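Local coordinates for beta-galactosidase/beta-glucuronidase (Faecalibacterium prausnitzii L2-6, PDB 6MVF), which is an FMN-binding beta-glucuronidase of glycoside hydrolase family 2 from a human gut bacterium, at residues N494-Y505 with T656-P664. Residues are numbered along the deposited sequence; the frame is centred on the assembly and turned at random.
Sequences NWHSNTPQCKDY and TEPACYTLP
Leu663 lies across one face of the Trp495 indole, its CA 3.9 Å from the centroid of the six-membered ring and almost on the ring normal, a CH-pi contact. Its CD2 reaches CZ2 of Trp495 at 3.7 Å, while the other branch, CD1, packs against CD1 of Tyr505. On the opposite side Asn494 ND2 sits over the rim of the indole, and Asn494 OD1 is hydrogen-bonded to Asn263 ND2 of the second subunit; Trp495 NE1 donates a hydrogen bond to Gly546 O. Without the indole, as with an alanine here, Leu663 would probably lose the face beneath it and the Gly546 carbonyl its donor. Beside the indole, His496 N donates a nearly straight hydrogen bond of 2.9 Å to Tyr661 O. With CG anti to its carbonyl carbon (chi1 -60°), the His496 ring turns its CD2 edge to the face of Tyr661, a T-shaped pair with planes at 82°; Pro658 CG sits over the other face. At the far end Asn498 ND2 reaches Glu657 OE2 at 2.7 Å, from above the carboxylate plane. That oxygen is also hydrogen-bonded to His588 NE2 and Ala592 N, so three partners grip it. Two waters bridge the segments, one from Asn494 ND2 to Cys660 O, the other from Asp504 O to Leu663 N. The contact thus fastens the tail following strand 646-654 to the TIM-barrel loop between strand 482-487 and helix 507-522, whose Glu508 holds His496 ND1.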
loop_
_atom_site.group_PDB
_atom_site.type_symbol
_atom_site.label_atom_id
_atom_site.label_comp_id
_atom_site.label_asym_id
_atom_site.label_seq_id
_atom_site.Cartn_x
_atom_site.Cartn_y
_atom_site.Cartn_z
ATOM N N ASN A 494 4.552 -9.094 -38.359
ATOM C CA ASN A 494 5.320 -8.332 -39.341
ATOM C C ASN A 494 4.992 -8.689 -40.799
ATOM O O ASN A 494 5.345 -7.899 -41.688
ATOM C CB ASN A 494 6.826 -8.485 -39.089
ATOM C CG ASN A 494 7.312 -9.904 -39.276
ATOM O OD1 ASN A 494 7.124 -10.743 -38.404
ATOM N ND2 ASN A 494 7.948 -10.179 -40.418
ATOM N N TRP A 495 4.315 -9.830 -41.075
ATOM C CA TRP A 495 3.873 -10.177 -42.433
ATOM C C TRP A 495 2.483 -9.609 -42.706
ATOM O O TRP A 495 1.580 -9.736 -41.870
ATOM C CB TRP A 495 3.843 -11.693 -42.660
ATOM C CG TRP A 495 5.053 -12.437 -42.212
ATOM C CD1 TRP A 495 5.078 -13.530 -41.396
ATOM C CD2 TRP A 495 6.424 -12.155 -42.546
ATOM N NE1 TRP A 495 6.381 -13.943 -41.193
ATOM C CE2 TRP A 495 7.222 -13.115 -41.886
ATOM C CE3 TRP A 495 7.050 -11.184 -43.335
ATOM C CZ2 TRP A 495 8.602 -13.131 -41.988
ATOM C CZ3 TRP A 495 8.421 -11.195 -43.430
ATOM C CH2 TRP A 495 9.186 -12.158 -42.766
ATOM N N HIS A 496 2.308 -9.004 -43.885
ATOM C CA HIS A 496 1.035 -8.403 -44.282
ATOM C C HIS A 496 0.802 -8.553 -45.778
ATOM O O HIS A 496 1.685 -8.240 -46.586
ATOM C CB HIS A 496 0.983 -6.926 -43.899
ATOM C CG HIS A 496 1.125 -6.707 -42.433
ATOM N ND1 HIS A 496 0.113 -6.996 -41.546
ATOM C CD2 HIS A 496 2.177 -6.297 -41.692
ATOM C CE1 HIS A 496 0.528 -6.746 -40.318
ATOM N NE2 HIS A 496 1.779 -6.325 -40.380
ATOM N N SER A 497 -0.402 -9.001 -46.138
ATOM C CA SER A 497 -0.739 -9.318 -47.516
ATOM C C SER A 497 -2.022 -8.626 -47.956
ATOM O O SER A 497 -3.023 -8.613 -47.230
ATOM C CB SER A 497 -0.902 -10.817 -47.697
ATOM O OG SER A 497 -1.287 -11.079 -49.032
ATOM N N ASN A 498 -1.992 -8.060 -49.166
ATOM C CA ASN A 498 -3.216 -7.567 -49.789
ATOM C C ASN A 498 -4.082 -8.701 -50.329
ATOM O O ASN A 498 -5.263 -8.489 -50.611
ATOM C CB ASN A 498 -2.872 -6.589 -50.912
ATOM C CG ASN A 498 -2.474 -5.233 -50.393
ATOM O OD1 ASN A 498 -3.082 -4.714 -49.460
ATOM N ND2 ASN A 498 -1.449 -4.649 -50.992
ATOM N N THR A 499 -3.521 -9.895 -50.490
ATOM C CA THR A 499 -4.271 -11.073 -50.913
ATOM C C THR A 499 -3.979 -12.172 -49.911
ATOM O O THR A 499 -3.283 -13.146 -50.224
ATOM C CB THR A 499 -3.894 -11.497 -52.333
ATOM O OG1 THR A 499 -2.485 -11.769 -52.394
ATOM C CG2 THR A 499 -4.257 -10.403 -53.337
ATOM N N PRO A 500 -4.482 -12.034 -48.682
ATOM C CA PRO A 500 -4.094 -12.969 -47.617
ATOM C C PRO A 500 -4.507 -14.389 -47.964
ATOM O O PRO A 500 -5.643 -14.640 -48.370
ATOM C CB PRO A 500 -4.840 -12.444 -46.382
ATOM C CG PRO A 500 -5.954 -11.628 -46.926
ATOM C CD PRO A 500 -5.495 -11.062 -48.236
ATOM N N GLN A 501 -3.567 -15.318 -47.807
ATOM C CA GLN A 501 -3.809 -16.717 -48.122
ATOM C C GLN A 501 -3.074 -17.588 -47.121
ATOM O O GLN A 501 -2.149 -17.141 -46.436
ATOM C CB GLN A 501 -3.361 -17.068 -49.543
ATOM C CG GLN A 501 -1.893 -16.889 -49.771
ATOM C CD GLN A 501 -1.554 -16.913 -51.236
ATOM O OE1 GLN A 501 -1.462 -17.987 -51.842
ATOM N NE2 GLN A 501 -1.385 -15.728 -51.830
ATOM N N CYS A 502 -3.501 -18.848 -47.060
ATOM C CA CYS A 502 -2.911 -19.812 -46.144
ATOM C C CYS A 502 -1.407 -19.950 -46.373
ATOM O O CYS A 502 -0.917 -19.920 -47.507
ATOM C CB CYS A 502 -3.605 -21.162 -46.304
ATOM S SG CYS A 502 -3.134 -22.372 -45.083
ATOM N N LYS A 503 -0.674 -20.071 -45.273
ATOM C CA LYS A 503 0.776 -20.199 -45.226
ATOM C C LYS A 503 1.534 -18.949 -45.675
ATOM O O LYS A 503 2.762 -19.014 -45.793
ATOM C CB LYS A 503 1.263 -21.413 -46.020
ATOM C CG LYS A 503 0.870 -22.730 -45.369
ATOM C CD LYS A 503 1.439 -22.819 -43.973
ATOM C CE LYS A 503 1.269 -24.209 -43.409
ATOM N NZ LYS A 503 -0.165 -24.518 -43.328
ATOM N N ASP A 504 0.870 -17.801 -45.881
ATOM C CA ASP A 504 1.655 -16.567 -45.883
ATOM C C ASP A 504 1.923 -16.009 -44.473
ATOM O O ASP A 504 2.708 -15.060 -44.347
ATOM C CB ASP A 504 1.012 -15.494 -46.790
ATOM C CG ASP A 504 -0.269 -14.859 -46.212
ATOM O OD1 ASP A 504 -0.590 -14.985 -45.000
ATOM O OD2 ASP A 504 -0.978 -14.206 -47.016
ATOM N N TYR A 505 1.306 -16.575 -43.421
ATOM C CA TYR A 505 1.579 -16.242 -42.022
ATOM C C TYR A 505 1.160 -14.819 -41.645
ATOM O O TYR A 505 1.572 -14.302 -40.587
ATOM C CB TYR A 505 3.061 -16.461 -41.680
ATOM C CG TYR A 505 3.387 -17.914 -41.548
ATOM C CD1 TYR A 505 3.611 -18.701 -42.682
ATOM C CD2 TYR A 505 3.422 -18.523 -40.293
ATOM C CE1 TYR A 505 3.883 -20.054 -42.570
ATOM C CE2 TYR A 505 3.684 -19.877 -40.165
ATOM C CZ TYR A 505 3.920 -20.640 -41.309
ATOM O OH TYR A 505 4.192 -21.982 -41.185
ATOM N N THR A 656 4.994 0.878 -53.946
ATOM C CA THR A 656 5.179 -0.554 -53.775
ATOM C C THR A 656 5.431 -0.835 -52.302
ATOM O O THR A 656 6.243 -0.154 -51.664
ATOM C CB THR A 656 6.339 -1.087 -54.627
ATOM O OG1 THR A 656 7.575 -0.909 -53.928
ATOM C CG2 THR A 656 6.415 -0.357 -55.941
ATOM N N GLU A 657 4.746 -1.845 -51.772
ATOM C CA GLU A 657 4.837 -2.122 -50.354
ATOM C C GLU A 657 6.184 -2.758 -50.043
ATOM O O GLU A 657 6.787 -3.394 -50.913
ATOM C CB GLU A 657 3.693 -3.027 -49.919
ATOM C CG GLU A 657 2.332 -2.333 -50.060
ATOM C CD GLU A 657 1.184 -3.138 -49.496
ATOM O OE1 GLU A 657 1.463 -4.179 -48.840
ATOM O OE2 GLU A 657 0.007 -2.727 -49.714
ATOM N N PRO A 658 6.698 -2.560 -48.824
ATOM C CA PRO A 658 8.067 -3.003 -48.510
ATOM C C PRO A 658 8.255 -4.511 -48.610
ATOM O O PRO A 658 7.345 -5.300 -48.334
ATOM C CB PRO A 658 8.273 -2.512 -47.068
ATOM C CG PRO A 658 6.862 -2.265 -46.533
ATOM C CD PRO A 658 6.169 -1.700 -47.756
ATOM N N ALA A 659 9.471 -4.901 -49.012
ATOM C CA ALA A 659 9.828 -6.314 -49.099
ATOM C C ALA A 659 9.563 -7.030 -47.784
ATOM O O ALA A 659 9.160 -8.196 -47.778
ATOM C CB ALA A 659 11.302 -6.455 -49.491
ATOM N N CYS A 660 9.768 -6.340 -46.658
ATOM C CA CYS A 660 9.639 -6.936 -45.334
ATOM C C CYS A 660 8.195 -7.236 -44.927
ATOM O O CYS A 660 7.993 -7.789 -43.843
ATOM C CB CYS A 660 10.293 -6.026 -44.283
ATOM S SG CYS A 660 9.390 -4.483 -43.916
ATOM N N TYR A 661 7.189 -6.875 -45.729
ATOM C CA TYR A 661 5.848 -7.387 -45.451
ATOM C C TYR A 661 5.619 -8.800 -45.971
ATOM O O TYR A 661 4.511 -9.311 -45.787
ATOM C CB TYR A 661 4.756 -6.512 -46.058
ATOM C CG TYR A 661 4.538 -5.190 -45.395
ATOM C CD1 TYR A 661 5.164 -4.870 -44.194
ATOM C CD2 TYR A 661 3.693 -4.246 -45.972
ATOM C CE1 TYR A 661 4.960 -3.636 -43.591
ATOM C CE2 TYR A 661 3.480 -3.015 -45.376
ATOM C CZ TYR A 661 4.112 -2.716 -44.187
ATOM O OH TYR A 661 3.899 -1.483 -43.614
ATOM N N THR A 662 6.599 -9.432 -46.627
ATOM C CA THR A 662 6.407 -10.762 -47.205
ATOM C C THR A 662 7.528 -11.719 -46.810
ATOM O O THR A 662 8.716 -11.385 -46.920
ATOM C CB THR A 662 6.303 -10.701 -48.732
ATOM O OG1 THR A 662 5.275 -9.770 -49.109
ATOM C CG2 THR A 662 5.967 -12.087 -49.284
ATOM N N LEU A 663 7.128 -12.899 -46.337
ATOM C CA LEU A 663 8.033 -14.018 -46.104
ATOM C C LEU A 663 8.964 -14.221 -47.297
ATOM O O LEU A 663 8.495 -14.235 -48.444
ATOM C CB LEU A 663 7.226 -15.290 -45.896
ATOM C CG LEU A 663 7.128 -15.926 -44.532
ATOM C CD1 LEU A 663 6.316 -17.248 -44.652
ATOM C CD2 LEU A 663 8.517 -16.158 -44.043
ATOM N N PRO A 664 10.285 -14.360 -47.074
ATOM C CA PRO A 664 11.319 -14.767 -48.034
ATOM C C PRO A 664 10.983 -16.021 -48.843
ATOM O O PRO A 664 10.260 -16.873 -48.325
ATOM C CB PRO A 664 12.525 -15.015 -47.129
ATOM C CG PRO A 664 12.382 -13.967 -46.081
ATOM C CD PRO A 664 10.889 -13.827 -45.836
HETATM O O HOH W 1 9.510 -8.223 -41.837
HETATM O O HOH W 2 4.350 -13.370 -46.222
#